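Local coordinates for cytosolic phospholipase A2 delta (Homo sapiens, PDB 5IZ5), which hydrolyses glycerophospholipids at the sn-2 position in a calcium-dependent manner, with a preference for linoleic acid, at residues 691-694 with 695-699. The protein carries 3 engineered substitutions. Numbering follows the deposited sequence.
Sequences ELYC and RARGL
R697 folds back along the last turn of helix 685-696, and its guanidinium both stacks on the ring of Y693 and bonds to the same residue's backbone carbonyl. The two planes are 16° apart, and CZ of R697 sits 3.6 Å from the centroid of the Y693 ring, over its face, a close cation-pi pair. From CG to NE the arginine chain is extended, which carries NH1 and NH2 across the ring, NH2 coming within 3.4 Å of Y693 CE1. At the guanidinium edge, NH1 of R697 donates to Y693 O at 3.2 Å, nearly in its own plane; the backbone N of R697 adds just a weak bond to the same oxygen, so the side chain supplies the firmer of the two. With CG anti to the backbone N (chi1 -165°), the Y693 ring lies over the R697 guanidinium, and its OH is hydrogen-bonded to W484 NE1, while W628 and I656 also touch it.

One turn apart, E691 and R695 form a salt bridge between OE2 and NH1, but their separation is suspiciously short and the exact placing of these two side chains is doubtful.

The helix closes in a Schellman motif with G698, at positive phi, as the C-prime residue: L699 N reaches back to C694 O at 2.9 Å, and G698 N bonds to R695 O at 3.2 Å. The reversal brings L699 CB to 3.9 Å from C694 CB, beside the buried cysteine, whose side chain also touches F664 and F701. The chemistry implies a helix end at which the carbonyls of Y693, C694 and R695 receive R697 NH1, L699 N and G698 N, while the arginine cation lies over a pi face that probably helps to stabilise its charge.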
ATOM      1  N   GLU B 691     -14.727  -6.508  13.840  1.00 59.42           N
ATOM      2  CA  GLU B 691     -15.459  -5.787  14.889  1.00 58.03           C
ATOM      3  C   GLU B 691     -14.519  -5.317  16.001  1.00 57.18           C
ATOM      4  O   GLU B 691     -14.586  -4.168  16.431  1.00 56.20           O
ATOM      5  CB  GLU B 691     -16.575  -6.638  15.493  1.00 60.87           C
ATOM      6  CG  GLU B 691     -17.464  -5.817  16.442  1.00 62.77           C
ATOM      7  CD  GLU B 691     -17.111  -5.990  17.906  1.00 64.57           C
ATOM      8  OE1 GLU B 691     -16.959  -7.147  18.353  1.00 67.34           O
ATOM      9  OE2 GLU B 691     -16.997  -4.959  18.612  1.00 64.75           O
ATOM     10  N   LEU B 692     -13.662  -6.216  16.476  1.00 59.96           N
ATOM     11  CA  LEU B 692     -12.642  -5.860  17.471  1.00 64.04           C
ATOM     12  C   LEU B 692     -11.720  -4.769  16.953  1.00 67.59           C
ATOM     13  O   LEU B 692     -11.404  -3.814  17.663  1.00 67.03           O
ATOM     14  CB  LEU B 692     -11.772  -7.072  17.828  1.00 64.78           C
ATOM     15  CG  LEU B 692     -11.657  -7.437  19.320  1.00 65.96           C
ATOM     16  CD1 LEU B 692     -10.612  -8.521  19.544  1.00 66.14           C
ATOM     17  CD2 LEU B 692     -11.306  -6.216  20.167  1.00 65.94           C
ATOM     18  N   TYR B 693     -11.284  -4.935  15.709  1.00 71.19           N
ATOM     19  CA  TYR B 693     -10.409  -3.979  15.044  1.00 74.98           C
ATOM     20  C   TYR B 693     -11.060  -2.589  15.016  1.00 73.68           C
ATOM     21  O   TYR B 693     -10.419  -1.603  15.381  1.00 77.08           O
ATOM     22  CB  TYR B 693     -10.102  -4.506  13.640  1.00 80.11           C
ATOM     23  CG  TYR B 693      -8.945  -3.878  12.894  1.00 84.69           C
ATOM     24  CD1 TYR B 693      -7.629  -4.280  13.139  1.00 86.56           C
ATOM     25  CD2 TYR B 693      -9.167  -2.945  11.890  1.00 86.54           C
ATOM     26  CE1 TYR B 693      -6.565  -3.735  12.434  1.00 87.88           C
ATOM     27  CE2 TYR B 693      -8.112  -2.397  11.180  1.00 89.00           C
ATOM     28  CZ  TYR B 693      -6.816  -2.792  11.455  1.00 88.62           C
ATOM     29  OH  TYR B 693      -5.782  -2.241  10.736  1.00 87.08           O
ATOM     30  N   CYS B 694     -12.338  -2.526  14.629  1.00 74.50           N
ATOM     31  CA  CYS B 694     -13.118  -1.277  14.612  1.00 76.84           C
ATOM     32  C   CYS B 694     -13.301  -0.696  16.003  1.00 77.55           C
ATOM     33  O   CYS B 694     -13.224   0.522  16.177  1.00 79.33           O
ATOM     34  CB  CYS B 694     -14.516  -1.493  14.008  1.00 78.84           C
ATOM     35  SG  CYS B 694     -14.537  -1.783  12.233  1.00 80.17           S
ATOM     36  N   ARG B 695     -13.571  -1.560  16.983  1.00 78.62           N
ATOM     37  CA  ARG B 695     -13.839  -1.104  18.345  1.00 79.67           C
ATOM     38  C   ARG B 695     -12.600  -0.468  18.958  1.00 77.32           C
ATOM     39  O   ARG B 695     -12.691   0.559  19.624  1.00 73.13           O
ATOM     40  CB  ARG B 695     -14.319  -2.251  19.246  1.00 82.22           C
ATOM     41  CG  ARG B 695     -15.067  -1.767  20.481  1.00 82.97           C
ATOM     42  CD  ARG B 695     -14.801  -2.582  21.742  1.00 84.75           C
ATOM     43  NE  ARG B 695     -14.736  -4.036  21.574  1.00 86.52           N
ATOM     44  CZ  ARG B 695     -15.767  -4.827  21.275  1.00 85.89           C
ATOM     45  NH1 ARG B 695     -16.976  -4.323  21.047  1.00 89.61           N
ATOM     46  NH2 ARG B 695     -15.579  -6.138  21.170  1.00 83.70           N
ATOM     47  N   ALA B 696     -11.441  -1.075  18.719  1.00 79.86           N
ATOM     48  CA  ALA B 696     -10.180  -0.523  19.209  1.00 82.47           C
ATOM     49  C   ALA B 696      -9.923   0.889  18.666  1.00 84.67           C
ATOM     50  O   ALA B 696      -9.268   1.695  19.324  1.00 87.94           O
ATOM     51  CB  ALA B 696      -9.025  -1.450  18.858  1.00 82.54           C
ATOM     52  N   ARG B 697     -10.454   1.189  17.479  1.00 85.04           N
ATOM     53  CA  ARG B 697     -10.223   2.473  16.815  1.00 83.57           C
ATOM     54  C   ARG B 697     -11.426   3.419  16.846  1.00 82.21           C
ATOM     55  O   ARG B 697     -11.429   4.445  16.158  1.00 85.89           O
ATOM     56  CB  ARG B 697      -9.802   2.213  15.372  1.00 84.34           C
ATOM     57  CG  ARG B 697      -8.537   1.382  15.284  1.00 86.19           C
ATOM     58  CD  ARG B 697      -8.340   0.773  13.910  1.00 88.54           C
ATOM     59  NE  ARG B 697      -6.963   0.301  13.771  1.00 90.80           N
ATOM     60  CZ  ARG B 697      -6.472  -0.789  14.355  1.00 91.86           C
ATOM     61  NH1 ARG B 697      -7.242  -1.551  15.127  1.00 94.59           N
ATOM     62  NH2 ARG B 697      -5.202  -1.125  14.168  1.00 92.64           N
ATOM     63  N   GLY B 698     -12.435   3.090  17.647  1.00 78.72           N
ATOM     64  CA  GLY B 698     -13.612   3.942  17.793  1.00 78.56           C
ATOM     65  C   GLY B 698     -14.442   4.098  16.531  1.00 78.66           C
ATOM     66  O   GLY B 698     -15.053   5.145  16.316  1.00 78.86           O
ATOM     67  N   LEU B 699     -14.476   3.055  15.705  1.00 76.58           N
ATOM     68  CA  LEU B 699     -15.295   3.054  14.496  1.00 76.81           C
ATOM     69  C   LEU B 699     -16.610   2.343  14.788  1.00 75.13           C
ATOM     70  O   LEU B 699     -16.588   1.199  15.242  1.00 74.34           O
ATOM     71  CB  LEU B 699     -14.553   2.343  13.362  1.00 76.52           C
ATOM     72  CG  LEU B 699     -13.239   2.988  12.908  1.00 76.15           C
ATOM     73  CD1 LEU B 699     -12.624   2.187  11.774  1.00 74.12           C
ATOM     74  CD2 LEU B 699     -13.450   4.434  12.479  1.00 76.33           C
TER